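Local coordinates for agenet domain-containing protein (Arabidopsis thaliana, PDB 6IE4) that probably reads histone H3 tails carrying the K9 methyl mark through tandem Agenet domains, small beta-barrel modules of the SH3 clan, at residues A[111-116]-A[120-125]; A[81-86]-A[142-147]. All coordinates share one frame; numbering follows the deposited sequence.

Contact 1 of 2, residues A[111-116]-A[120-125]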
# COMPACT_ATOMS: atom_id res chain seq x y z
N GLY A 111 -3.56 9.52 -0.73
CA GLY A 111 -4.54 10.59 -0.67
C GLY A 111 -3.87 11.86 -0.19
O GLY A 111 -2.73 11.84 0.29
N ASP A 112 -4.57 12.98 -0.39
CA ASP A 112 -4.14 14.28 0.11
C ASP A 112 -4.74 14.51 1.50
O ASP A 112 -5.82 14.03 1.80
CB ASP A 112 -4.55 15.42 -0.82
CG ASP A 112 -4.15 15.19 -2.29
OD1 ASP A 112 -4.86 14.45 -3.01
OD2 ASP A 112 -3.14 15.79 -2.74
N VAL A 113 -4.03 15.28 2.33
CA VAL A 113 -4.58 15.75 3.60
C VAL A 113 -5.30 17.06 3.36
O VAL A 113 -4.69 18.05 2.95
CB VAL A 113 -3.48 15.95 4.65
CG1 VAL A 113 -4.07 16.45 5.96
CG2 VAL A 113 -2.70 14.67 4.88
N THR A 114 -6.59 17.11 3.68
CA THR A 114 -7.32 18.34 3.42
C THR A 114 -7.60 19.12 4.68
O THR A 114 -7.80 20.34 4.60
CB THR A 114 -8.65 18.06 2.71
OG1 THR A 114 -9.40 17.09 3.46
CG2 THR A 114 -8.42 17.54 1.31
N GLU A 115 -7.59 18.46 5.84
CA GLU A 115 -7.89 19.11 7.10
C GLU A 115 -7.05 18.49 8.20
O GLU A 115 -6.88 17.26 8.25
CB GLU A 115 -9.38 18.99 7.39
CG GLU A 115 -9.86 19.69 8.64
CD GLU A 115 -11.33 20.09 8.55
OE1 GLU A 115 -12.12 19.35 7.94
OE2 GLU A 115 -11.67 21.16 9.10
N VAL A 116 -6.52 19.34 9.09
CA VAL A 116 -5.81 18.91 10.30
C VAL A 116 -6.72 19.25 11.47
O VAL A 116 -7.14 20.40 11.62
CB VAL A 116 -4.45 19.62 10.43
CG1 VAL A 116 -3.97 19.61 11.87
CG2 VAL A 116 -3.40 18.98 9.51
N GLY A 120 -5.22 15.35 16.98
CA GLY A 120 -4.30 14.38 16.42
C GLY A 120 -4.82 13.67 15.19
O GLY A 120 -4.20 12.68 14.77
N LYS A 121 -6.00 14.04 14.69
CA LYS A 121 -6.65 13.37 13.58
C LYS A 121 -6.56 14.21 12.32
O LYS A 121 -6.36 15.42 12.35
CB LYS A 121 -8.12 13.06 13.92
CG LYS A 121 -8.29 12.11 15.11
CD LYS A 121 -9.72 11.59 15.26
CE LYS A 121 -9.82 10.47 16.30
NZ LYS A 121 -9.38 10.85 17.68
N PHE A 122 -6.70 13.52 11.18
CA PHE A 122 -6.59 14.15 9.88
C PHE A 122 -7.75 13.68 9.04
O PHE A 122 -8.33 12.61 9.28
CB PHE A 122 -5.25 13.80 9.20
CG PHE A 122 -4.06 14.00 10.09
CD1 PHE A 122 -3.67 13.01 10.97
CD2 PHE A 122 -3.37 15.20 10.09
CE1 PHE A 122 -2.60 13.21 11.81
CE2 PHE A 122 -2.30 15.39 10.92
CZ PHE A 122 -1.92 14.39 11.79
N SER A 123 -8.05 14.46 8.01
CA SER A 123 -9.09 14.11 7.06
C SER A 123 -8.45 14.14 5.68
O SER A 123 -7.78 15.12 5.33
CB SER A 123 -10.30 15.08 7.13
OG SER A 123 -11.27 14.81 6.13
N VAL A 124 -8.70 13.11 4.89
CA VAL A 124 -7.84 12.72 3.78
C VAL A 124 -8.70 12.54 2.54
O VAL A 124 -9.68 11.79 2.59
CB VAL A 124 -7.06 11.42 4.09
CG1 VAL A 124 -6.26 10.98 2.87
CG2 VAL A 124 -6.16 11.57 5.31
N PHE A 125 -8.36 13.23 1.46
CA PHE A 125 -9.11 13.16 0.20
C PHE A 125 -8.48 12.18 -0.77
O PHE A 125 -7.31 12.32 -1.12
CB PHE A 125 -9.24 14.53 -0.46
CG PHE A 125 -9.91 14.46 -1.80
CD1 PHE A 125 -11.25 14.11 -1.89
CD2 PHE A 125 -9.22 14.77 -2.96
CE1 PHE A 125 -11.88 14.03 -3.10
CE2 PHE A 125 -9.85 14.71 -4.19
CZ PHE A 125 -11.19 14.33 -4.25
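Thr114 and Glu115 both face Ser123 across a beta hairpin, and this two-against-one pairing is a classic beta bulge in the antiparallel sheet of an Agenet module. Strands 107-117 and 121-126 form the hairpin, and an angle of 133° between the two segments, well short of 180°, reflects strong twist, as in SH3-like barrels. Asp112 and Phe125 make a hydrogen-bonded pair, with Phe125 N reaching Asp112 O at 2.7 Å in the carbonyl plane. Beyond the bulge Ser123 N donates a hydrogen bond to Glu115 O, restoring the ladder one residue out of step. Val113, Val116, Phe122 and Val124 line one face of the sheet; beta-branched and aromatic side chains suit the extended backbone, and Val113, Phe122 and Val124 are buried there. Val116 lies alongside Phe122 and points the same way; its CG2 meets the ring edge at CD2, 3.8 Å away and near the ring plane. The ring also packs on Ile94 from a neighbouring loop. Gly111 fits its place because a CB there would collide with Val124 CG1 and Phe125 O. The other face carries Asp112, Glu115, Ser123 and Phe125, whose ring leads away from the partner strand. At the bulge, chi1 of 53° sets Thr114 OG1 between backbone N and carbonyl carbon, near Ser123, and sends CG2 across Phe125 CB at 3.6 Å. Gln132 NE2 on strand 131-136 bonds both this hydroxyl and Ser123 OG. Ser123 O takes two bonds from Thr114 and a weak third from Glu115 N: Thr114 N comes nearly straight on at 2.8 Å, while Thr114 OG1 sits above the carbonyl plane of Ser123 O at 3.2 Å.

Contact 2 of 2, residues A[81-86]-A[142-147]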
# COMPACT_ATOMS: atom_id res chain seq x y z
N PRO A 81 9.55 -2.86 0.53
CA PRO A 81 8.83 -2.23 1.63
C PRO A 81 9.28 -0.78 1.75
O PRO A 81 10.39 -0.41 1.36
CB PRO A 81 9.24 -3.05 2.84
CG PRO A 81 9.52 -4.39 2.28
CD PRO A 81 10.09 -4.18 0.92
N ALA A 82 8.38 0.05 2.26
CA ALA A 82 8.73 1.44 2.41
C ALA A 82 9.84 1.56 3.45
O ALA A 82 9.95 0.72 4.36
CB ALA A 82 7.51 2.26 2.82
N PRO A 83 10.72 2.54 3.32
CA PRO A 83 11.88 2.62 4.21
C PRO A 83 11.46 2.96 5.63
O PRO A 83 10.55 3.78 5.83
CB PRO A 83 12.72 3.75 3.59
CG PRO A 83 12.30 3.78 2.15
CD PRO A 83 10.81 3.52 2.22
N PRO A 84 12.06 2.31 6.64
CA PRO A 84 11.88 2.77 8.03
C PRO A 84 12.11 4.27 8.19
O PRO A 84 13.23 4.76 8.00
CB PRO A 84 12.92 1.95 8.81
CG PRO A 84 13.96 1.54 7.78
CD PRO A 84 13.20 1.38 6.49
N MET A 85 11.04 4.99 8.55
CA MET A 85 11.12 6.41 8.89
C MET A 85 12.09 6.63 10.04
O MET A 85 11.99 5.97 11.08
CB MET A 85 9.73 6.95 9.27
CG MET A 85 8.73 7.19 8.13
SD MET A 85 7.06 7.62 8.75
CE MET A 85 6.00 7.09 7.41
N SER A 86 13.07 7.53 9.84
CA SER A 86 13.96 7.92 10.94
C SER A 86 13.12 8.47 12.10
O SER A 86 11.95 8.81 11.94
CB SER A 86 14.95 9.00 10.52
OG SER A 86 14.27 10.15 10.06
N PHE A 142 3.96 8.63 5.27
CA PHE A 142 4.31 9.59 4.23
C PHE A 142 4.38 8.84 2.91
O PHE A 142 4.91 7.73 2.83
CB PHE A 142 5.65 10.26 4.57
CG PHE A 142 5.64 11.01 5.90
CD1 PHE A 142 4.94 12.21 6.03
CD2 PHE A 142 6.24 10.47 7.03
CE1 PHE A 142 4.90 12.90 7.25
CE2 PHE A 142 6.19 11.14 8.26
CZ PHE A 142 5.51 12.36 8.37
N HIS A 143 3.77 9.41 1.88
CA HIS A 143 3.79 8.77 0.59
C HIS A 143 5.16 8.93 -0.05
O HIS A 143 5.64 10.05 -0.23
CB HIS A 143 2.72 9.34 -0.33
CG HIS A 143 2.72 8.71 -1.68
ND1 HIS A 143 1.94 7.62 -2.00
CD2 HIS A 143 3.45 8.98 -2.79
CE1 HIS A 143 2.15 7.27 -3.25
NE2 HIS A 143 3.07 8.08 -3.76
N ARG A 144 5.78 7.81 -0.40
CA ARG A 144 7.01 7.79 -1.16
C ARG A 144 6.74 7.14 -2.50
O ARG A 144 5.79 6.37 -2.66
CB ARG A 144 8.13 7.01 -0.44
CG ARG A 144 8.24 7.21 1.05
CD ARG A 144 8.93 8.49 1.45
NE ARG A 144 10.20 8.68 0.76
CZ ARG A 144 11.38 8.29 1.24
NH1 ARG A 144 12.49 8.55 0.56
NH2 ARG A 144 11.44 7.66 2.40
N GLU A 145 7.57 7.48 -3.48
CA GLU A 145 7.54 6.81 -4.76
C GLU A 145 8.85 6.05 -4.92
O GLU A 145 9.86 6.39 -4.30
CB GLU A 145 7.34 7.78 -5.93
CG GLU A 145 5.90 8.23 -6.13
CD GLU A 145 5.02 7.11 -6.63
OE1 GLU A 145 5.42 6.40 -7.59
OE2 GLU A 145 3.93 6.93 -6.06
N TRP A 146 8.82 5.03 -5.76
CA TRP A 146 9.95 4.13 -5.90
C TRP A 146 10.22 4.13 -7.40
O TRP A 146 9.53 3.43 -8.16
CB TRP A 146 9.65 2.75 -5.36
CG TRP A 146 10.55 1.70 -5.90
CD1 TRP A 146 10.33 0.89 -6.99
CD2 TRP A 146 11.83 1.33 -5.38
NE1 TRP A 146 11.40 0.05 -7.18
CE2 TRP A 146 12.33 0.29 -6.20
CE3 TRP A 146 12.60 1.77 -4.30
CZ2 TRP A 146 13.55 -0.31 -5.97
CZ3 TRP A 146 13.82 1.17 -4.08
CH2 TRP A 146 14.28 0.14 -4.90
N VAL A 147 11.15 4.98 -7.83
CA VAL A 147 11.50 5.13 -9.23
C VAL A 147 12.97 4.78 -9.43
O VAL A 147 13.83 5.15 -8.61
CB VAL A 147 11.17 6.54 -9.74
CG1 VAL A 147 9.70 6.87 -9.43
CG2 VAL A 147 12.07 7.55 -9.08
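Met85 lays the end of its side chain against Phe142, a Met-aromatic contact between the irregular segment that separates strands 78-79 and 99-104 and the end of strand 140-142. Its SD lies 4.6 Å from the centroid of the Phe142 ring, 76° off the ring normal and therefore at the edge. The terminal methyl, Met85 CE, approaches the ring obliquely near CD2 and also lies against the backbone N of Phe142. Met85 spans the gap because its chain runs extended past CG (chi2 173°), and a long, flexible, polarisable thioether suits an approach from an irregular loop. An alanine here would probably leave the CD2 edge of Phe142 without its sulfur and methyl neighbours and open a gap between loop and strand. Further along, the side chains of Pro83 and Arg144 cross at a slant, Pro83 CG 4.0 Å from Arg144 NH2. The arginine chain, bent at chi2 and chi3, brings NH2 beside Pro83, and its NH1 forms a salt bridge with the terminal carboxylate of Lys152. Trp151 touches both Pro83 and Arg144. Around this surface contact, Arg141 of strand 140-142 packs on Ala82 and Met85, while strand 146-147 pairs antiparallel with strand 150-151 beyond Arg144.

Overall arrangement
Contact 1 is a local hairpin contact, its segments only a few residues apart, whereas contact 2 brings together segments 56 residues apart. Along the chain the hairpin is nested inside the loop that contact 2 closes. Their centres stand 19 Å apart and their nearest atoms about 6 Å apart, without touching. Strand 99-104 connects them through the sheet, since it pairs with both strand 107-117 and strand 140-142. Contact 1 thus shapes a twisted hairpin of that sheet, while contact 2 joins the irregular segment 81-86 to the end of strand 140-142 and to the residues that lead on to strand 146-147.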